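Local coordinates for protein homoserine dehydrogenase (Thermoplasma acidophilum, PDB 3ING) that probably catalyses the NADPH-dependent reduction of aspartate semialdehyde to homoserine, a shared step of threonine and methionine biosynthesis, at residues I22-N27 with D53-I58; Y157-S162 with Y287-D292; R243-N248 with S266-L271. All blocks are in the same frame, centred on the assembly; numbering follows the deposited sequence. Where two conformers were deposited one is given.

Interaction 1: I22-N27 with D53-I58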
loop_
_atom_site.group_PDB
_atom_site.type_symbol
_atom_site.label_atom_id
_atom_site.label_comp_id
_atom_site.label_asym_id
_atom_site.label_seq_id
_atom_site.Cartn_x
_atom_site.Cartn_y
_atom_site.Cartn_z
ATOM N N ILE A 22 -4.776 -7.826 -19.217
ATOM C CA ILE A 22 -5.421 -7.516 -17.933
ATOM C C ILE A 22 -6.714 -6.756 -18.135
ATOM O O ILE A 22 -7.722 -7.087 -17.527
ATOM C CB ILE A 22 -4.453 -6.777 -16.969
ATOM C CG1 ILE A 22 -3.346 -7.757 -16.553
ATOM C CG2 ILE A 22 -5.184 -6.252 -15.700
ATOM C CD1 ILE A 22 -2.205 -7.184 -15.743
ATOM N N ILE A 23 -6.713 -5.786 -19.040
ATOM C CA ILE A 23 -7.921 -5.031 -19.349
ATOM C C ILE A 23 -8.995 -5.950 -19.907
ATOM O O ILE A 23 -10.166 -5.884 -19.515
ATOM C CB ILE A 23 -7.645 -3.854 -20.350
ATOM C CG1 ILE A 23 -6.782 -2.791 -19.671
ATOM C CG2 ILE A 23 -9.020 -3.304 -20.939
ATOM C CD1 ILE A 23 -6.253 -1.657 -20.579
ATOM N N ASP A 24 -8.600 -6.855 -20.784
ATOM C CA ASP A 24 -9.559 -7.743 -21.400
ATOM C C ASP A 24 -10.186 -8.697 -20.345
ATOM O O ASP A 24 -11.414 -8.915 -20.321
ATOM C CB ASP A 24 -8.907 -8.536 -22.508
ATOM C CG ASP A 24 -9.925 -9.214 -23.389
ATOM O OD1 ASP A 24 -10.959 -8.584 -23.693
ATOM O OD2 ASP A 24 -9.680 -10.366 -23.781
ATOM N N ALA A 25 -9.362 -9.203 -19.444
ATOM C CA ALA A 25 -9.834 -10.109 -18.392
ATOM C C ALA A 25 -10.737 -9.329 -17.468
ATOM O O ALA A 25 -11.769 -9.814 -17.046
ATOM C CB ALA A 25 -8.647 -10.718 -17.634
ATOM N N SER A 26 -10.360 -8.091 -17.207
ATOM C CA SER A 26 -11.125 -7.228 -16.317
ATOM C C SER A 26 -12.494 -6.916 -16.848
ATOM O O SER A 26 -13.483 -6.982 -16.126
ATOM C CB SER A 26 -10.395 -5.917 -16.103
ATOM O OG SER A 26 -11.250 -5.008 -15.426
ATOM N N ASN A 27 -12.539 -6.533 -18.117
ATOM C CA ASN A 27 -13.791 -6.232 -18.761
ATOM C C ASN A 27 -14.719 -7.445 -18.724
ATOM O O ASN A 27 -15.923 -7.284 -18.620
ATOM C CB ASN A 27 -13.562 -5.769 -20.216
ATOM C CG ASN A 27 -12.940 -4.364 -20.306
ATOM O OD1 ASN A 27 -12.905 -3.604 -19.324
ATOM N ND2 ASN A 27 -12.444 -4.023 -21.494
ATOM N N ASP A 53 -11.400 -4.436 -30.833
ATOM C CA ASP A 53 -11.503 -5.784 -30.275
ATOM C C ASP A 53 -10.158 -6.212 -29.705
ATOM O O ASP A 53 -9.273 -6.687 -30.423
ATOM C CB ASP A 53 -12.015 -6.713 -31.361
ATOM C CG ASP A 53 -12.189 -8.136 -30.882
ATOM O OD1 ASP A 53 -11.609 -8.541 -29.859
ATOM O OD2 ASP A 53 -12.880 -8.878 -31.577
ATOM N N ILE A 54 -10.029 -6.087 -28.380
ATOM C CA ILE A 54 -8.754 -6.266 -27.701
ATOM C C ILE A 54 -8.197 -7.661 -27.840
ATOM O O ILE A 54 -7.015 -7.817 -28.117
ATOM C CB ILE A 54 -8.857 -5.903 -26.169
ATOM C CG1 ILE A 54 -9.197 -4.419 -25.975
ATOM C CG2 ILE A 54 -7.584 -6.235 -25.461
ATOM C CD1 ILE A 54 -9.685 -4.075 -24.512
ATOM N N SER A 55 -9.020 -8.682 -27.644
ATOM C CA SER A 55 -8.498 -10.047 -27.750
ATOM C C SER A 55 -8.043 -10.310 -29.170
ATOM O O SER A 55 -7.087 -11.027 -29.382
ATOM C CB SER A 55 -9.517 -11.089 -27.287
ATOM O OG SER A 55 -10.653 -11.007 -28.064
ATOM N N SER A 56 -8.721 -9.718 -30.142
ATOM C CA SER A 56 -8.293 -9.868 -31.508
ATOM C C SER A 56 -6.949 -9.178 -31.745
ATOM O O SER A 56 -6.090 -9.696 -32.455
ATOM C CB SER A 56 -9.332 -9.325 -32.456
ATOM O OG SER A 56 -9.088 -9.865 -33.706
ATOM N N ILE A 57 -6.750 -8.018 -31.141
ATOM C CA ILE A 57 -5.481 -7.315 -31.260
ATOM C C ILE A 57 -4.369 -8.099 -30.570
ATOM O O ILE A 57 -3.259 -8.198 -31.084
ATOM C CB ILE A 57 -5.575 -5.884 -30.688
ATOM C CG1 ILE A 57 -6.459 -5.025 -31.625
ATOM C CG2 ILE A 57 -4.188 -5.295 -30.511
ATOM C CD1 ILE A 57 -6.896 -3.700 -31.051
ATOM N N ILE A 58 -4.660 -8.654 -29.396
ATOM C CA ILE A 58 -3.672 -9.479 -28.695
ATOM C C ILE A 58 -3.250 -10.675 -29.584
ATOM O O ILE A 58 -2.053 -10.955 -29.776
ATOM C CB ILE A 58 -4.216 -9.992 -27.372
ATOM C CG1 ILE A 58 -4.376 -8.842 -26.364
ATOM C CG2 ILE A 58 -3.276 -11.064 -26.791
ATOM C CD1 ILE A 58 -5.283 -9.219 -25.179
HETATM O O HOH W 1 -11.799 -8.556 -26.488
#

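Interaction 2: Y157-S162 with Y287-D292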
loop_
_atom_site.group_PDB
_atom_site.type_symbol
_atom_site.label_atom_id
_atom_site.label_comp_id
_atom_site.label_asym_id
_atom_site.label_seq_id
_atom_site.Cartn_x
_atom_site.Cartn_y
_atom_site.Cartn_z
ATOM N N TYR A 157 -1.771 6.898 -0.690
ATOM C CA TYR A 157 -3.011 6.586 0.026
ATOM C C TYR A 157 -2.909 5.797 1.319
ATOM O O TYR A 157 -3.942 5.572 1.959
ATOM C CB TYR A 157 -3.944 5.810 -0.929
ATOM C CG TYR A 157 -4.203 6.556 -2.205
ATOM C CD1 TYR A 157 -5.000 7.701 -2.208
ATOM C CD2 TYR A 157 -3.605 6.177 -3.395
ATOM C CE1 TYR A 157 -5.199 8.410 -3.357
ATOM C CE2 TYR A 157 -3.799 6.890 -4.539
ATOM C CZ TYR A 157 -4.620 7.987 -4.522
ATOM O OH TYR A 157 -4.845 8.724 -5.678
ATOM N N SER A 158 -1.709 5.348 1.689
ATOM C CA SER A 158 -1.529 4.526 2.890
ATOM C C SER A 158 -0.800 5.221 4.039
ATOM O O SER A 158 -0.954 4.810 5.180
ATOM C CB SER A 158 -0.771 3.246 2.554
ATOM O OG SER A 158 -1.538 2.349 1.756
ATOM N N ILE A 159 -0.018 6.260 3.761
ATOM C CA ILE A 159 0.728 6.984 4.817
ATOM C C ILE A 159 0.558 8.506 4.729
ATOM O O ILE A 159 1.486 9.287 4.915
ATOM C CB ILE A 159 2.225 6.601 4.794
ATOM C CG1 ILE A 159 2.860 6.956 3.429
ATOM C CG2 ILE A 159 2.384 5.156 5.042
ATOM C CD1 ILE A 159 4.377 6.815 3.406
ATOM N N LEU A 160 -0.671 8.933 4.477
ATOM C CA LEU A 160 -0.998 10.362 4.364
ATOM C C LEU A 160 -0.551 11.252 5.539
ATOM O O LEU A 160 -0.128 12.377 5.325
ATOM C CB LEU A 160 -2.510 10.552 4.110
ATOM C CG LEU A 160 -2.998 10.192 2.705
ATOM C CD1 LEU A 160 -4.484 10.008 2.708
ATOM C CD2 LEU A 160 -2.550 11.329 1.710
ATOM N N PRO A 161 -0.631 10.770 6.780
ATOM C CA PRO A 161 -0.224 11.644 7.869
ATOM C C PRO A 161 1.278 11.919 7.999
ATOM O O PRO A 161 1.665 12.816 8.739
ATOM C CB PRO A 161 -0.659 10.877 9.115
ATOM C CG PRO A 161 -1.419 9.742 8.651
ATOM C CD PRO A 161 -1.091 9.470 7.263
ATOM N N SER A 162 2.109 11.157 7.308
ATOM C CA SER A 162 3.548 11.190 7.559
ATOM C C SER A 162 4.395 12.051 6.656
ATOM O O SER A 162 4.107 12.213 5.454
ATOM C CB SER A 162 4.118 9.783 7.348
ATOM O OG SER A 162 3.821 8.915 8.433
ATOM N N TYR A 287 11.221 -2.587 -0.975
ATOM C CA TYR A 287 11.761 -1.420 -0.351
ATOM C C TYR A 287 11.294 -1.228 1.106
ATOM O O TYR A 287 10.412 -1.943 1.637
ATOM C CB TYR A 287 11.371 -0.173 -1.168
ATOM C CG TYR A 287 9.865 0.070 -1.168
ATOM C CD1 TYR A 287 9.260 0.758 -0.153
ATOM C CD2 TYR A 287 9.063 -0.423 -2.177
ATOM C CE1 TYR A 287 7.862 0.974 -0.125
ATOM C CE2 TYR A 287 7.684 -0.224 -2.154
ATOM C CZ TYR A 287 7.092 0.485 -1.128
ATOM O OH TYR A 287 5.700 0.703 -1.118
ATOM N N GLN A 288 11.849 -0.204 1.732
ATOM C CA GLN A 288 11.520 0.149 3.085
ATOM C C GLN A 288 11.343 1.668 3.119
ATOM O O GLN A 288 12.208 2.380 2.608
ATOM C CB GLN A 288 12.658 -0.292 4.012
ATOM C CG GLN A 288 12.470 0.034 5.461
ATOM C CD GLN A 288 13.572 -0.509 6.353
ATOM O OE1 GLN A 288 14.637 0.106 6.500
ATOM N NE2 GLN A 288 13.296 -1.618 7.019
ATOM N N ILE A 289 10.243 2.164 3.697
ATOM C CA ILE A 289 10.115 3.584 3.898
ATOM C C ILE A 289 10.026 3.872 5.381
ATOM O O ILE A 289 9.165 3.361 6.091
ATOM C CB ILE A 289 8.897 4.235 3.208
ATOM C CG1 ILE A 289 7.676 3.333 3.287
ATOM C CG2 ILE A 289 9.250 4.661 1.778
ATOM C CD1 ILE A 289 6.424 4.045 2.934
ATOM N N GLU A 290 10.927 4.742 5.841
ATOM C CA GLU A 290 10.900 5.290 7.201
ATOM C C GLU A 290 10.043 6.541 7.222
ATOM O O GLU A 290 10.303 7.447 6.456
ATOM C CB GLU A 290 12.296 5.665 7.691
ATOM C CG GLU A 290 13.307 4.572 7.620
ATOM C CD GLU A 290 14.692 4.999 8.121
ATOM O OE1 GLU A 290 14.865 6.175 8.534
ATOM O OE2 GLU A 290 15.603 4.143 8.104
ATOM N N THR A 291 9.047 6.582 8.117
ATOM C CA THR A 291 8.073 7.681 8.229
ATOM C C THR A 291 7.998 8.198 9.625
ATOM O O THR A 291 8.334 7.493 10.579
ATOM C CB THR A 291 6.628 7.277 7.815
ATOM O OG1 THR A 291 5.957 6.522 8.855
ATOM C CG2 THR A 291 6.625 6.504 6.510
ATOM N N ASP A 292 7.488 9.419 9.778
ATOM C CA ASP A 292 7.430 9.968 11.097
ATOM C C ASP A 292 6.099 9.680 11.831
ATOM O O ASP A 292 6.041 9.893 13.023
ATOM C CB ASP A 292 7.797 11.456 11.090
ATOM C CG ASP A 292 6.724 12.341 10.453
ATOM O OD1 ASP A 292 5.747 11.800 9.943
ATOM O OD2 ASP A 292 6.878 13.586 10.453
#

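Interaction 3: R243-N248 with S266-L271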
loop_
_atom_site.group_PDB
_atom_site.type_symbol
_atom_site.label_atom_id
_atom_site.label_comp_id
_atom_site.label_asym_id
_atom_site.label_seq_id
_atom_site.Cartn_x
_atom_site.Cartn_y
_atom_site.Cartn_z
ATOM N N ARG A 243 34.257 -6.766 -10.885
ATOM C CA ARG A 243 34.568 -7.345 -9.600
ATOM C C ARG A 243 33.998 -8.769 -9.412
ATOM O O ARG A 243 33.172 -9.271 -10.179
ATOM C CB ARG A 243 34.060 -6.436 -8.482
ATOM C CG ARG A 243 32.656 -6.764 -7.971
ATOM C CD ARG A 243 32.245 -5.784 -6.893
ATOM N NE ARG A 243 31.998 -4.463 -7.460
ATOM C CZ ARG A 243 31.740 -3.379 -6.734
ATOM N NH1 ARG A 243 31.689 -3.456 -5.399
ATOM N NH2 ARG A 243 31.527 -2.212 -7.346
ATOM N N SER A 244 34.474 -9.441 -8.383
ATOM C CA SER A 244 33.859 -10.683 -8.004
ATOM C C SER A 244 32.798 -10.300 -6.980
ATOM O O SER A 244 33.141 -9.789 -5.906
ATOM C CB SER A 244 34.877 -11.624 -7.393
ATOM O OG SER A 244 34.225 -12.790 -6.914
ATOM N N TYR A 245 31.524 -10.533 -7.290
ATOM C CA TYR A 245 30.466 -10.134 -6.356
ATOM C C TYR A 245 30.256 -11.121 -5.207
ATOM O O TYR A 245 30.437 -12.314 -5.372
ATOM C CB TYR A 245 29.148 -9.894 -7.116
ATOM C CG TYR A 245 29.227 -8.676 -8.004
ATOM C CD1 TYR A 245 29.188 -7.417 -7.457
ATOM C CD2 TYR A 245 29.386 -8.787 -9.366
ATOM C CE1 TYR A 245 29.269 -6.301 -8.236
ATOM C CE2 TYR A 245 29.483 -7.668 -10.167
ATOM C CZ TYR A 245 29.421 -6.422 -9.594
ATOM O OH TYR A 245 29.526 -5.266 -10.383
ATOM N N ASN A 246 29.882 -10.592 -4.048
ATOM C CA ASN A 246 29.512 -11.380 -2.898
ATOM C C ASN A 246 28.034 -11.761 -2.918
ATOM O O ASN A 246 27.220 -11.082 -3.543
ATOM C CB ASN A 246 29.752 -10.595 -1.612
ATOM C CG ASN A 246 31.125 -9.943 -1.561
ATOM O OD1 ASN A 246 31.237 -8.723 -1.353
ATOM N ND2 ASN A 246 32.177 -10.743 -1.758
ATOM N N ALA A 247 27.693 -12.828 -2.192
ATOM C CA ALA A 247 26.321 -13.337 -2.126
ATOM C C ALA A 247 25.353 -12.305 -1.548
ATOM O O ALA A 247 24.167 -12.320 -1.856
ATOM C CB ALA A 247 26.276 -14.620 -1.289
ATOM N N ASN A 248 25.866 -11.400 -0.716
ATOM C CA ASN A 248 25.036 -10.368 -0.105
ATOM C C ASN A 248 25.100 -8.973 -0.771
ATOM O O ASN A 248 24.553 -8.009 -0.251
ATOM C CB ASN A 248 25.319 -10.281 1.405
ATOM C CG ASN A 248 26.727 -9.843 1.725
ATOM O OD1 ASN A 248 27.659 -10.100 0.956
ATOM N ND2 ASN A 248 26.902 -9.193 2.892
ATOM N N SER A 266 22.215 5.358 -6.036
ATOM C CA SER A 266 22.121 3.911 -6.302
ATOM C C SER A 266 23.547 3.321 -6.244
ATOM O O SER A 266 24.462 3.794 -6.913
ATOM C CB SER A 266 21.476 3.646 -7.649
ATOM O OG SER A 266 20.132 4.124 -7.642
ATOM N N ARG A 267 23.754 2.306 -5.430
ATOM C CA ARG A 267 25.118 1.833 -5.220
ATOM C C ARG A 267 25.113 0.359 -4.855
ATOM O O ARG A 267 24.132 -0.161 -4.393
ATOM C CB ARG A 267 25.800 2.677 -4.139
ATOM C CG ARG A 267 25.150 2.627 -2.772
ATOM C CD ARG A 267 25.813 3.628 -1.789
ATOM N NE ARG A 267 25.088 3.757 -0.515
ATOM C CZ ARG A 267 25.479 3.229 0.652
ATOM N NH1 ARG A 267 26.602 2.530 0.759
ATOM N NH2 ARG A 267 24.748 3.407 1.744
ATOM N N ILE A 268 26.225 -0.317 -5.086
ATOM C CA ILE A 268 26.318 -1.715 -4.719
ATOM C C ILE A 268 26.702 -1.801 -3.242
ATOM O O ILE A 268 27.705 -1.247 -2.834
ATOM C CB ILE A 268 27.286 -2.508 -5.636
ATOM C CG1 ILE A 268 26.693 -2.641 -7.041
ATOM C CG2 ILE A 268 27.501 -3.870 -5.053
ATOM C CD1 ILE A 268 27.672 -3.078 -8.129
ATOM N N ILE A 269 25.889 -2.488 -2.444
ATOM C CA ILE A 269 26.100 -2.610 -1.024
ATOM C C ILE A 269 26.068 -4.077 -0.600
ATOM O O ILE A 269 25.230 -4.845 -1.073
ATOM C CB ILE A 269 24.966 -1.942 -0.212
ATOM C CG1 ILE A 269 24.643 -0.538 -0.703
ATOM C CG2 ILE A 269 25.359 -1.850 1.246
ATOM C CD1 ILE A 269 23.595 0.157 0.168
ATOM N N SER A 270 26.934 -4.446 0.336
ATOM C CA SER A 270 26.899 -5.773 0.941
ATOM C C SER A 270 26.008 -5.688 2.157
ATOM O O SER A 270 26.393 -5.129 3.183
ATOM C CB SER A 270 28.290 -6.237 1.355
ATOM O OG SER A 270 29.078 -6.458 0.209
ATOM N N LEU A 271 24.829 -6.275 2.048
ATOM C CA LEU A 271 23.820 -6.146 3.086
ATOM C C LEU A 271 24.023 -7.096 4.252
ATOM O O LEU A 271 24.528 -8.206 4.094
ATOM C CB LEU A 271 22.437 -6.395 2.486
ATOM C CG LEU A 271 22.012 -5.430 1.375
ATOM C CD1 LEU A 271 20.680 -5.852 0.788
ATOM C CD2 LEU A 271 21.945 -3.980 1.901
#

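Interaction 1: I22-N27 with D53-I58
Ile54, in the first turn of helix 54-64, reaches across to Ile23, Asp24 and Asn27 on the flank of helix 14-29. From its CB the side chain divides. The CG2 branch, anti to the backbone N, meets CB of Asp24 at 4.0 Å. The other branch runs through CG1, which stands anti to the carbonyl carbon (chi1 -64°), and ends at CD1. That methyl touches CG2 of Ile23 at 3.7 Å, the two side chains crossing at about a right angle. The same methyl also lies 4.1 Å from ND2 of Asn27, whose N-H is used by the carbonyl O of Ile35 on strand 34-41. Ile35 also packs against Ile23, while Val37 of that strand touches Ile54.

Next to these methyl contacts is a polar group of contacts. OD2 of Asp24 rests 3.6 Å from CB of Ser55 while also forming a salt bridge with Arg28. The other oxygen, OD1 of Asp24, takes a hydrogen bond from a water at 2.9 Å, and the same water accepts from the backbone N of Ser55 at 3.0 Å. Asp53 is the N-cap of helix 54-64: its OD1 receives the N-H of Ser56 at 3.1 Å, from above the carboxylate plane.

The axes of the two short helical segments are 150° apart, roughly antiparallel, within the Rossmann-type nucleotide-binding domain, and pack beside its parallel strands. The direct contacts are van der Waals, methyl on carbon or a polar atom against carbon, and the water links the polar groups of the two turns. Asp24 lies near the amino end of helix 54-64, where the helix dipole and Arg28 would probably favour its negative charge, although the nearby Asp53 carboxylate probably works against this.

Interaction 2: Y157-S162 with Y287-D292
Ile159 and Ile289 meet tip to tip, their CD1 methyls 3.5 Å apart in the conformer of Ile289 described here, one of two modelled. CD1 of Ile159 also lies 3.8 Å from CG2 of Thr291. Beside this apolar patch the hydroxyls of Ser162 and Thr291 approach, OG to OG1 3.2 Å, and OD1 of Asp292 sits 3.3 Å from CA of Ser162.

In the next shell, a type I turn from Ile159 to Ser162, closed by Ser162 N to Ile159 O at 3.1 Å, sets the first loop. OG1 of Thr291 stands between its backbone N and carbonyl carbon (chi1 78°), and is hydrogen-bonded to the N of Asn294 and O of Gly295. Ser162 OG is hydrogen-bonded to Asn294 ND2 and Ser293 N, and Asp292 OD1 accepts from Lys163 N. A valine in place of Thr291 would probably leave Asn294 N and Gly295 O without their side-chain partner, and free the backbone around them to shift.

Farther out, OH of Tyr307 of the second subunit is hydrogen-bonded to Asp292 O. The contact therefore joins the loop before strand 164-170 to the end of strand 286-291, combining methyl packing with hydroxyls and a carboxylate that hold backbone groups, and the Asn294 side chain, of adjoining residues.

Interaction 3: R243-N248 with S266-L271
Asn248 places its CG between the backbone N and the carbonyl carbon (chi1 64°), and its amide meets the backbone of Leu271. ND2 of Asn248 donates to O of Leu271 at 2.8 Å, with the acceptor close to the amide plane, in a fairly straight bond (159°). This bond is likely to restrain rotation of the Asn248 amide. In return, N of Leu271 donates to the backbone O of Asn248 at 2.9 Å, with an angle of 169° at the hydrogen and the donor above the carbonyl plane. Both polar backbone atoms of Leu271 are thus gripped by one residue. The side chain also lies against Ser270, whose CB is 3.6 Å from ND2 of Asn248, and CA of Ser270 makes a weaker C-H contact to the O of Asn248.

Farther along, Ile268 carries the apolar half. Its CD1 comes 3.6 Å from CE1 of Tyr245, the two side chains crossing at about a right angle. The same methyl lies over one face of the Arg243 guanidinium, offset toward its rim, 4.0 Å from NH2 of Arg243. Within the loop, CG of Arg243 covers one face of the Tyr245 ring near its rim. Asp241 holds the polar ends of both, by a salt bridge to Arg243 and a hydrogen bond from its backbone N to Tyr245 OH.

The loop 243-248 leads into strand 249-258, which pairs antiparallel with strand 261-270. Ile179 and Ala183 of helix 173-183 lie against Tyr245, and Ile179 also touches Ile268, so Tyr245 of the loop and Ile268 of strand 261-270, an outer strand of the sheet within the chain, both pack on that helix.

Interaction 1 comes first along the chain and belongs to the nucleotide-binding domain, where it joins helices 14-29 and 54-64. Interactions 2 and 3 both involve the antiparallel sheet of strands 164-170, 249-258, 261-270, 286-291 and 296-301, and 3 is nested inside the chain loop that 2 closes. The centres of these two contacts are about 27 Å apart. Interaction 1 lies about 35 Å from interaction 2 and 42 Å from interaction 3, centre to centre, with 1 and 3 on opposite sides of the chain's centre. The three thus lie in separate parts of the chain, but the dimer brings two together: Ile22 of interaction 1 packs on Pro161 of the second subunit, from the loop that forms interaction 2 there.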